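PDB 6UEH: Cow rumen GH26 endo-mannanase from Metagenome, which probably hydrolyses internal beta-1,4-mannosidic linkages in mannans such as galactomannan, as a family 26 endo-beta-1,4-mannanase. Local coordinates for residues K421-P433 and A444-I456. Residues are numbered along the deposited sequence; the frame is centred on the assembly and turned at random.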
# COMPACT_ATOMS: atom_id res chain seq x y z
N LYS A 421 12.77 -3.13 2.48
CA LYS A 421 13.80 -2.77 1.51
C LYS A 421 13.28 -1.75 0.50
O LYS A 421 14.06 -1.16 -0.26
CB LYS A 421 14.32 -4.01 0.78
CG LYS A 421 14.98 -5.02 1.71
CD LYS A 421 15.86 -5.99 0.96
CE LYS A 421 16.48 -7.00 1.91
NZ LYS A 421 17.11 -6.34 3.08
N LYS A 422 11.97 -1.53 0.50
CA LYS A 422 11.35 -0.53 -0.35
C LYS A 422 10.46 0.39 0.48
O LYS A 422 9.82 -0.06 1.44
CB LYS A 422 10.53 -1.18 -1.47
CG LYS A 422 11.27 -2.26 -2.25
CD LYS A 422 12.43 -1.71 -3.06
CE LYS A 422 13.19 -2.82 -3.76
NZ LYS A 422 14.32 -2.32 -4.59
N MET A 423 10.42 1.67 0.12
CA MET A 423 9.51 2.60 0.76
C MET A 423 8.08 2.31 0.34
O MET A 423 7.83 1.82 -0.76
CB MET A 423 9.88 4.05 0.41
CG MET A 423 11.19 4.51 1.02
SD MET A 423 11.58 6.21 0.56
CE MET A 423 11.84 6.03 -1.20
N ILE A 424 7.13 2.60 1.23
CA ILE A 424 5.73 2.30 0.99
C ILE A 424 4.88 3.56 1.07
O ILE A 424 5.06 4.38 1.98
CB ILE A 424 5.20 1.27 1.98
CG1 ILE A 424 6.12 0.06 1.99
CG2 ILE A 424 3.77 0.87 1.64
CD1 ILE A 424 5.63 -1.01 2.84
N SER A 425 3.95 3.71 0.14
CA SER A 425 3.13 4.91 0.08
C SER A 425 1.65 4.62 -0.18
O SER A 425 1.27 3.51 -0.54
CB SER A 425 3.65 5.84 -1.02
OG SER A 425 3.46 5.25 -2.29
N LEU A 426 0.82 5.64 0.02
CA LEU A 426 -0.56 5.60 -0.43
C LEU A 426 -0.64 6.24 -1.81
O LEU A 426 -0.85 7.45 -1.93
CB LEU A 426 -1.48 6.33 0.56
CG LEU A 426 -1.67 5.67 1.93
CD1 LEU A 426 -2.45 6.57 2.87
CD2 LEU A 426 -2.35 4.32 1.78
N ALA A 427 -0.42 5.43 -2.84
CA ALA A 427 -0.35 5.92 -4.22
C ALA A 427 -1.68 6.51 -4.68
O ALA A 427 -1.71 7.43 -5.49
CB ALA A 427 0.09 4.80 -5.15
N GLU A 428 -2.77 5.94 -4.17
CA GLU A 428 -4.12 6.46 -4.40
C GLU A 428 -4.96 6.28 -3.15
O GLU A 428 -4.74 5.35 -2.37
CB GLU A 428 -4.82 5.76 -5.57
CG GLU A 428 -4.17 5.92 -6.93
CD GLU A 428 -5.01 5.29 -8.03
OE1 GLU A 428 -6.21 5.06 -7.80
OE2 GLU A 428 -4.46 5.03 -9.12
N ASN A 429 -5.94 7.16 -2.96
CA ASN A 429 -6.92 6.98 -1.89
C ASN A 429 -8.19 7.78 -2.12
O ASN A 429 -8.22 8.70 -2.94
CB ASN A 429 -6.31 7.34 -0.52
CG ASN A 429 -5.58 8.67 -0.53
OD1 ASN A 429 -4.35 8.72 -0.57
ND2 ASN A 429 -6.34 9.76 -0.49
N ASP A 430 -9.25 7.42 -1.41
CA ASP A 430 -10.37 8.34 -1.28
C ASP A 430 -10.03 9.23 -0.09
O ASP A 430 -9.44 10.29 -0.27
CB ASP A 430 -11.72 7.61 -1.11
CG ASP A 430 -11.62 6.33 -0.30
OD1 ASP A 430 -10.68 6.19 0.51
OD2 ASP A 430 -12.50 5.46 -0.47
N SER A 431 -10.37 8.78 1.11
CA SER A 431 -10.04 9.53 2.31
C SER A 431 -8.55 9.52 2.61
O SER A 431 -7.90 8.48 2.54
CB SER A 431 -10.80 8.98 3.53
OG SER A 431 -12.19 9.23 3.43
N ILE A 432 -8.00 10.69 2.92
CA ILE A 432 -6.67 10.77 3.53
C ILE A 432 -6.82 10.39 4.99
O ILE A 432 -7.70 10.91 5.67
CB ILE A 432 -6.06 12.17 3.41
CG1 ILE A 432 -6.05 12.65 1.96
CG2 ILE A 432 -4.66 12.20 4.01
CD1 ILE A 432 -5.79 14.13 1.81
N PRO A 433 -5.96 9.49 5.49
CA PRO A 433 -6.03 9.12 6.91
C PRO A 433 -5.88 10.33 7.83
O PRO A 433 -5.28 11.34 7.43
CB PRO A 433 -4.85 8.16 7.08
CG PRO A 433 -4.63 7.58 5.72
CD PRO A 433 -4.95 8.69 4.76
N ALA A 444 3.81 4.81 8.59
CA ALA A 444 4.79 5.67 7.94
C ALA A 444 4.67 5.72 6.41
O ALA A 444 5.68 5.77 5.72
CB ALA A 444 6.20 5.23 8.32
N TRP A 445 3.43 5.72 5.90
CA TRP A 445 3.19 5.91 4.47
C TRP A 445 4.01 7.10 3.96
O TRP A 445 3.95 8.18 4.54
CB TRP A 445 1.71 6.16 4.19
CG TRP A 445 0.76 5.12 4.69
CD1 TRP A 445 -0.01 5.19 5.82
CD2 TRP A 445 0.45 3.86 4.08
NE1 TRP A 445 -0.76 4.04 5.95
CE2 TRP A 445 -0.50 3.21 4.89
CE3 TRP A 445 0.90 3.21 2.92
CZ2 TRP A 445 -1.01 1.95 4.59
CZ3 TRP A 445 0.38 1.96 2.62
CH2 TRP A 445 -0.56 1.34 3.45
N LEU A 446 4.76 6.88 2.89
CA LEU A 446 5.65 7.92 2.35
C LEU A 446 4.89 9.15 1.87
O LEU A 446 5.31 10.28 2.13
CB LEU A 446 6.50 7.36 1.20
CG LEU A 446 7.34 8.38 0.44
CD1 LEU A 446 8.34 9.07 1.37
CD2 LEU A 446 8.06 7.72 -0.73
N TYR A 447 3.80 8.93 1.15
CA TYR A 447 2.95 10.03 0.71
C TYR A 447 1.50 9.60 0.57
O TYR A 447 1.19 8.41 0.64
CB TYR A 447 3.48 10.62 -0.61
CG TYR A 447 3.30 9.79 -1.88
CD1 TYR A 447 2.14 9.88 -2.64
CD2 TYR A 447 4.32 8.96 -2.34
CE1 TYR A 447 1.99 9.14 -3.81
CE2 TYR A 447 4.18 8.22 -3.51
CZ TYR A 447 3.01 8.31 -4.23
OH TYR A 447 2.86 7.58 -5.40
N PHE A 448 0.60 10.57 0.40
CA PHE A 448 -0.80 10.28 0.10
C PHE A 448 -1.20 10.99 -1.18
O PHE A 448 -0.53 11.92 -1.62
CB PHE A 448 -1.72 10.69 1.26
CG PHE A 448 -1.70 12.16 1.60
CD1 PHE A 448 -2.37 13.09 0.82
CD2 PHE A 448 -1.04 12.61 2.74
CE1 PHE A 448 -2.36 14.44 1.14
CE2 PHE A 448 -1.03 13.96 3.07
CZ PHE A 448 -1.69 14.87 2.27
N CYS A 449 -2.30 10.54 -1.78
CA CYS A 449 -2.73 11.10 -3.06
C CYS A 449 -4.18 10.74 -3.37
O CYS A 449 -4.46 9.67 -3.89
CB CYS A 449 -1.82 10.60 -4.18
SG CYS A 449 -2.13 11.35 -5.79
N PRO A 450 -5.11 11.65 -3.03
CA PRO A 450 -6.50 11.45 -3.43
C PRO A 450 -6.64 11.45 -4.95
O PRO A 450 -5.86 12.11 -5.63
CB PRO A 450 -7.22 12.66 -2.82
CG PRO A 450 -6.31 13.15 -1.73
CD PRO A 450 -4.93 12.86 -2.22
N TRP A 451 -7.61 10.70 -5.47
CA TRP A 451 -7.89 10.73 -6.89
C TRP A 451 -8.54 12.07 -7.22
O TRP A 451 -8.83 12.86 -6.31
CB TRP A 451 -8.80 9.55 -7.28
CG TRP A 451 -8.70 9.15 -8.73
CD1 TRP A 451 -9.72 9.11 -9.64
CD2 TRP A 451 -7.53 8.71 -9.43
NE1 TRP A 451 -9.25 8.68 -10.85
CE2 TRP A 451 -7.91 8.43 -10.75
CE3 TRP A 451 -6.19 8.54 -9.06
CZ2 TRP A 451 -7.00 7.99 -11.71
CZ3 TRP A 451 -5.29 8.10 -10.02
CH2 TRP A 451 -5.70 7.83 -11.33
N TYR A 452 -8.76 12.35 -8.50
CA TYR A 452 -9.35 13.63 -8.89
C TYR A 452 -10.86 13.65 -8.64
O TYR A 452 -11.45 12.65 -8.23
CB TYR A 452 -9.06 13.94 -10.36
CG TYR A 452 -9.40 12.83 -11.33
CD1 TYR A 452 -10.72 12.54 -11.66
CD2 TYR A 452 -8.40 12.09 -11.94
CE1 TYR A 452 -11.03 11.53 -12.55
CE2 TYR A 452 -8.70 11.08 -12.84
CZ TYR A 452 -10.02 10.81 -13.14
OH TYR A 452 -10.33 9.80 -14.02
N GLY A 453 -11.47 14.81 -8.88
CA GLY A 453 -12.91 14.94 -8.72
C GLY A 453 -13.38 14.83 -7.29
O GLY A 453 -12.79 15.42 -6.38
N GLU A 454 -14.44 14.05 -7.08
CA GLU A 454 -15.12 13.96 -5.79
C GLU A 454 -14.23 13.47 -4.65
O GLU A 454 -14.53 13.71 -3.48
CB GLU A 454 -16.33 13.03 -5.90
CG GLU A 454 -15.97 11.55 -6.01
CD GLU A 454 -17.15 10.64 -5.73
OE1 GLU A 454 -17.01 9.75 -4.86
OE2 GLU A 454 -18.20 10.81 -6.37
N PHE A 455 -13.14 12.78 -4.97
CA PHE A 455 -12.33 12.17 -3.93
C PHE A 455 -11.56 13.20 -3.12
O PHE A 455 -11.14 12.93 -2.00
CB PHE A 455 -11.39 11.13 -4.54
CG PHE A 455 -12.12 9.96 -5.16
CD1 PHE A 455 -12.65 8.96 -4.36
CD2 PHE A 455 -12.30 9.89 -6.53
CE1 PHE A 455 -13.33 7.89 -4.92
CE2 PHE A 455 -12.99 8.82 -7.10
CZ PHE A 455 -13.50 7.83 -6.29
N ILE A 456 -11.39 14.39 -3.69
CA ILE A 456 -10.78 15.50 -2.96
C ILE A 456 -11.79 16.63 -2.75
O ILE A 456 -11.77 17.32 -1.73
CB ILE A 456 -9.52 16.04 -3.68
CG1 ILE A 456 -8.89 17.20 -2.90
CG2 ILE A 456 -9.85 16.47 -5.11
CD1 ILE A 456 -8.44 16.82 -1.50
O HOH W 1 0.77 8.06 -6.83
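L426 lies over one face of the W445 indole. Its CD2 sits 3.5 Å from the centroid of the six-membered ring, 6° off the normal, a CH-pi contact. Its chi1 of -69° turns CG away from the carbonyl carbon and onto the indole, where CG and both methyls touch it. I424 adds CG2, 3.7 Å from W445 CZ3. Cutting W445 back to an alanine would probably strip the face from under L426 and open a gap beside helix 408-417. I432 covers the F448 ring, its CG2 3.8 Å from the ring centroid. The backbones run alongside: L446 N donates to I424 O at 2.7 Å, and L426 N to Y447 O at 2.9 Å. Beyond the corner at E428, the N429 side-chain amide ties the two segments together. Its OD1 accepts C449 N at 3.0 Å, and its ND2 reaches D430 O from above the carbonyl plane. The E428 carboxylate lies over the rim of one W451 face, the planes 26° apart. E428 OE2 also forms a salt bridge with R309, and an acetate is bound close by. Strand 423-429 is thus joined to the loop leading toward helix 454-457. The strand belongs to the eight-stranded parallel sheet of a TIM barrel, the fold of GH26 enzymes.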